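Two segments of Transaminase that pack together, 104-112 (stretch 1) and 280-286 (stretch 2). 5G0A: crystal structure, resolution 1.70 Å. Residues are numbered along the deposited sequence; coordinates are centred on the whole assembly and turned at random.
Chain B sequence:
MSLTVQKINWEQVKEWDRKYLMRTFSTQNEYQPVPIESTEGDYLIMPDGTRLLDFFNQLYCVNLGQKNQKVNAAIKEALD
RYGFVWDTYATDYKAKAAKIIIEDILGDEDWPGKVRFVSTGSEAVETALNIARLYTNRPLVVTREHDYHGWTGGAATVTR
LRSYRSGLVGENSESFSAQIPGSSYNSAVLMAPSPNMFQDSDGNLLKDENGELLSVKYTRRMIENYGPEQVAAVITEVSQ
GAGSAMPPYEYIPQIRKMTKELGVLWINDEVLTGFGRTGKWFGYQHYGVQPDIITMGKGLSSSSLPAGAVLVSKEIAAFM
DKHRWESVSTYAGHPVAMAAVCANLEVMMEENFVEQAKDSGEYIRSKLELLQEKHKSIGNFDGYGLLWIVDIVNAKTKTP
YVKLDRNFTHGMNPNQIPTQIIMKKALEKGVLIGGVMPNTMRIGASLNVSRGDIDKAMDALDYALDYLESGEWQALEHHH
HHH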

# COMPACT_ATOMS: atom_id res chain seq x y z
N ASP B 104 -36.36 0.49 -20.62
CA ASP B 104 -36.53 0.25 -22.07
C ASP B 104 -35.53 -0.72 -22.70
O ASP B 104 -35.80 -1.37 -23.71
N ILE B 105 -34.35 -0.82 -22.10
CA ILE B 105 -33.34 -1.76 -22.54
C ILE B 105 -33.30 -3.02 -21.66
O ILE B 105 -33.32 -4.15 -22.18
N LEU B 106 -33.27 -2.83 -20.35
CA LEU B 106 -33.13 -3.96 -19.40
C LEU B 106 -34.43 -4.29 -18.65
O LEU B 106 -34.42 -4.91 -17.56
N GLY B 107 -35.57 -3.90 -19.22
CA GLY B 107 -36.86 -4.15 -18.57
C GLY B 107 -37.19 -5.62 -18.37
O GLY B 107 -38.05 -5.96 -17.56
N ASP B 108 -36.51 -6.49 -19.13
CA ASP B 108 -36.67 -7.95 -19.00
C ASP B 108 -35.83 -8.58 -17.90
O ASP B 108 -35.85 -9.81 -17.70
N GLU B 109 -35.10 -7.75 -17.15
CA GLU B 109 -34.26 -8.28 -16.06
C GLU B 109 -34.59 -7.54 -14.78
O GLU B 109 -34.88 -6.34 -14.82
N ASP B 110 -34.55 -8.24 -13.65
CA ASP B 110 -34.93 -7.63 -12.38
C ASP B 110 -33.79 -7.06 -11.54
O ASP B 110 -34.04 -6.35 -10.57
N TRP B 111 -32.55 -7.35 -11.92
CA TRP B 111 -31.39 -6.86 -11.13
C TRP B 111 -31.22 -5.34 -11.15
O TRP B 111 -30.82 -4.77 -10.14
N PRO B 112 -31.56 -4.66 -12.27
CA PRO B 112 -31.15 -3.24 -12.28
C PRO B 112 -31.84 -2.33 -11.28
O PRO B 112 -33.08 -2.37 -11.15
N LYS B 280 -26.15 -8.49 -28.74
CA LYS B 280 -27.20 -8.37 -27.73
C LYS B 280 -26.96 -7.01 -27.07
O LYS B 280 -25.94 -6.36 -27.36
N TRP B 281 -27.89 -6.55 -26.24
CA TRP B 281 -27.71 -5.23 -25.59
C TRP B 281 -26.38 -5.21 -24.82
O TRP B 281 -25.59 -4.27 -24.96
N PHE B 282 -26.12 -6.27 -24.05
CA PHE B 282 -24.87 -6.35 -23.27
C PHE B 282 -24.21 -7.71 -23.40
O PHE B 282 -24.88 -8.73 -23.58
N GLY B 283 -22.88 -7.71 -23.30
CA GLY B 283 -22.08 -8.93 -23.44
C GLY B 283 -22.50 -10.04 -22.48
O GLY B 283 -22.52 -11.21 -22.89
N TYR B 284 -22.83 -9.69 -21.24
CA TYR B 284 -23.18 -10.72 -20.25
C TYR B 284 -24.44 -11.49 -20.64
O TYR B 284 -24.67 -12.60 -20.17
N GLN B 285 -25.27 -10.88 -21.49
CA GLN B 285 -26.56 -11.48 -21.86
C GLN B 285 -26.44 -12.74 -22.72
O GLN B 285 -27.42 -13.49 -22.87
N HIS B 286 -25.27 -12.97 -23.27
CA HIS B 286 -25.01 -14.26 -23.93
C HIS B 286 -24.98 -15.44 -22.98
O HIS B 286 -25.07 -16.59 -23.43

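The contact is organised around one carboxylate. Glu109 points its CA-to-CB bond toward stretch 2 and extends in an m, t conformation, with chi3 near 1°, so that each oxygen meets its own donor from stretch 2. Tyr284 OH donates to Glu109 OE1 at 2.5 Å, a very short bond, and Gln285 NE2 donates to Glu109 OE2 at 3.0 Å, with an almost straight N-H...O angle of 170°. The donors come from consecutive residues of the 3-10 segment, Tyr284 in chi1 p and Gln285 in m, t. Trp111, also p, adds a weak hydrogen bond within its own stretch, NE1 to Glu109 OE1 at 3.1 Å; its indole and the tyrosine ring meet obliquely, with planes at 77°.

Gln285 spends its amide at both ends. Its OE1 accepts from the backbone N of Phe282 at 2.9 Å, which ties the side chain back to the residue just before the 3-10 segment and leaves NE2 facing stretch 1. Besides Glu109, Gln285 NE2 donates to a water whose oxygen lies 2.9 Å away. That water donates in turn to Ile105 O at 2.7 Å and Asp108 OD1 at 2.6 Å, so it links the glutamine to the backbone of Ile105 and, through Asp108, to the type I turn from Leu106 to Glu109.

Beyond the polar cluster the packing is apolar. Leu106 (m, t) sets off sideways, yet its CD2 reaches Phe282 CD2 at 3.8 Å and Tyr284 OH at 3.4 Å, placing a methyl beside the hydrogen-bonded hydroxyl. Ile105 (m, t) points toward stretch 2 and is the residue most covered by it. Its CG2 lies over one face of Trp281 (chi1 m), 3.6 Å from CD2, a CH-pi contact, and also touches Phe282 CE2 at 4.0 Å. The rule is economical: one methyl, CG2 of the beta-branched Ile105, serves two aromatic rings, and one carboxylate serves two neighbouring donors across the contact.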

# COMPACT_ATOMS: atom_id res chain seq x y z
CB ASP B 104 -36.57 1.58 -22.85
CG ASP B 104 -37.61 2.54 -22.30
OD1 ASP B 104 -38.61 2.09 -21.69
OD2 ASP B 104 -37.43 3.76 -22.49
CB ILE B 105 -31.96 -1.04 -22.58
CG1 ILE B 105 -32.00 0.06 -23.66
CG2 ILE B 105 -30.84 -2.06 -22.80
CD1 ILE B 105 -30.71 0.84 -23.90
CB LEU B 106 -31.99 -3.67 -18.41
CG LEU B 106 -30.59 -3.66 -19.01
CD1 LEU B 106 -29.61 -3.20 -17.91
CD2 LEU B 106 -30.17 -5.04 -19.56
CB ASP B 108 -36.43 -8.66 -20.34
CG ASP B 108 -34.99 -8.49 -20.87
OD1 ASP B 108 -34.30 -7.50 -20.52
OD2 ASP B 108 -34.56 -9.35 -21.67
CB GLU B 109 -32.77 -8.14 -16.42
CG GLU B 109 -32.39 -8.89 -17.69
CD GLU B 109 -30.90 -8.81 -18.03
OE1 GLU B 109 -30.13 -8.17 -17.27
OE2 GLU B 109 -30.51 -9.39 -19.07
CB ASP B 110 -35.77 -8.61 -11.54
CG ASP B 110 -37.18 -8.79 -12.08
OD1 ASP B 110 -37.57 -8.03 -12.99
OD2 ASP B 110 -37.90 -9.68 -11.59
CB TRP B 111 -30.09 -7.57 -11.53
CG TRP B 111 -29.38 -7.04 -12.78
CD1 TRP B 111 -29.57 -7.45 -14.08
CD2 TRP B 111 -28.35 -6.03 -12.84
NE1 TRP B 111 -28.75 -6.75 -14.93
CE2 TRP B 111 -27.99 -5.87 -14.21
CE3 TRP B 111 -27.74 -5.22 -11.88
CZ2 TRP B 111 -27.02 -4.94 -14.63
CZ3 TRP B 111 -26.75 -4.31 -12.29
CH2 TRP B 111 -26.40 -4.18 -13.65
CB PRO B 112 -31.46 -2.78 -13.72
CG PRO B 112 -31.47 -4.04 -14.52
CD PRO B 112 -32.02 -5.09 -13.60
CB LYS B 280 -27.11 -9.50 -26.69
CG LYS B 280 -27.45 -10.88 -27.26
CD LYS B 280 -27.52 -11.95 -26.19
CE LYS B 280 -27.98 -13.28 -26.79
NZ LYS B 280 -29.46 -13.29 -27.05
CB TRP B 281 -28.87 -4.86 -24.71
CG TRP B 281 -29.99 -4.25 -25.52
CD1 TRP B 281 -31.18 -4.84 -25.84
CD2 TRP B 281 -30.00 -2.95 -26.14
NE1 TRP B 281 -31.94 -3.98 -26.63
CE2 TRP B 281 -31.25 -2.81 -26.80
CE3 TRP B 281 -29.09 -1.88 -26.18
CZ2 TRP B 281 -31.60 -1.66 -27.51
CZ3 TRP B 281 -29.45 -0.72 -26.88
CH2 TRP B 281 -30.69 -0.62 -27.53
CB PHE B 282 -25.15 -6.05 -21.80
CG PHE B 282 -25.58 -4.65 -21.56
CD1 PHE B 282 -24.65 -3.63 -21.55
CD2 PHE B 282 -26.92 -4.34 -21.38
CE1 PHE B 282 -25.04 -2.30 -21.32
CE2 PHE B 282 -27.33 -3.03 -21.15
CZ PHE B 282 -26.40 -2.01 -21.14
CB TYR B 284 -23.34 -10.16 -18.81
CG TYR B 284 -24.58 -9.31 -18.57
CD1 TYR B 284 -25.81 -9.91 -18.24
CD2 TYR B 284 -24.52 -7.92 -18.67
CE1 TYR B 284 -26.93 -9.14 -18.01
CE2 TYR B 284 -25.65 -7.13 -18.44
CZ TYR B 284 -26.86 -7.76 -18.14
OH TYR B 284 -27.98 -7.01 -17.91
CB GLN B 285 -27.47 -10.46 -22.54
CG GLN B 285 -27.88 -9.36 -21.58
CD GLN B 285 -28.73 -8.28 -22.22
OE1 GLN B 285 -28.44 -7.80 -23.32
NE2 GLN B 285 -29.78 -7.91 -21.53
CB HIS B 286 -23.71 -14.22 -24.72
CG HIS B 286 -23.76 -13.31 -25.90
ND1 HIS B 286 -24.26 -13.71 -27.13
CD2 HIS B 286 -23.43 -12.01 -26.04
CE1 HIS B 286 -24.20 -12.70 -27.97
NE2 HIS B 286 -23.70 -11.65 -27.33
O HOH W 1 -32.38 -6.67 -22.14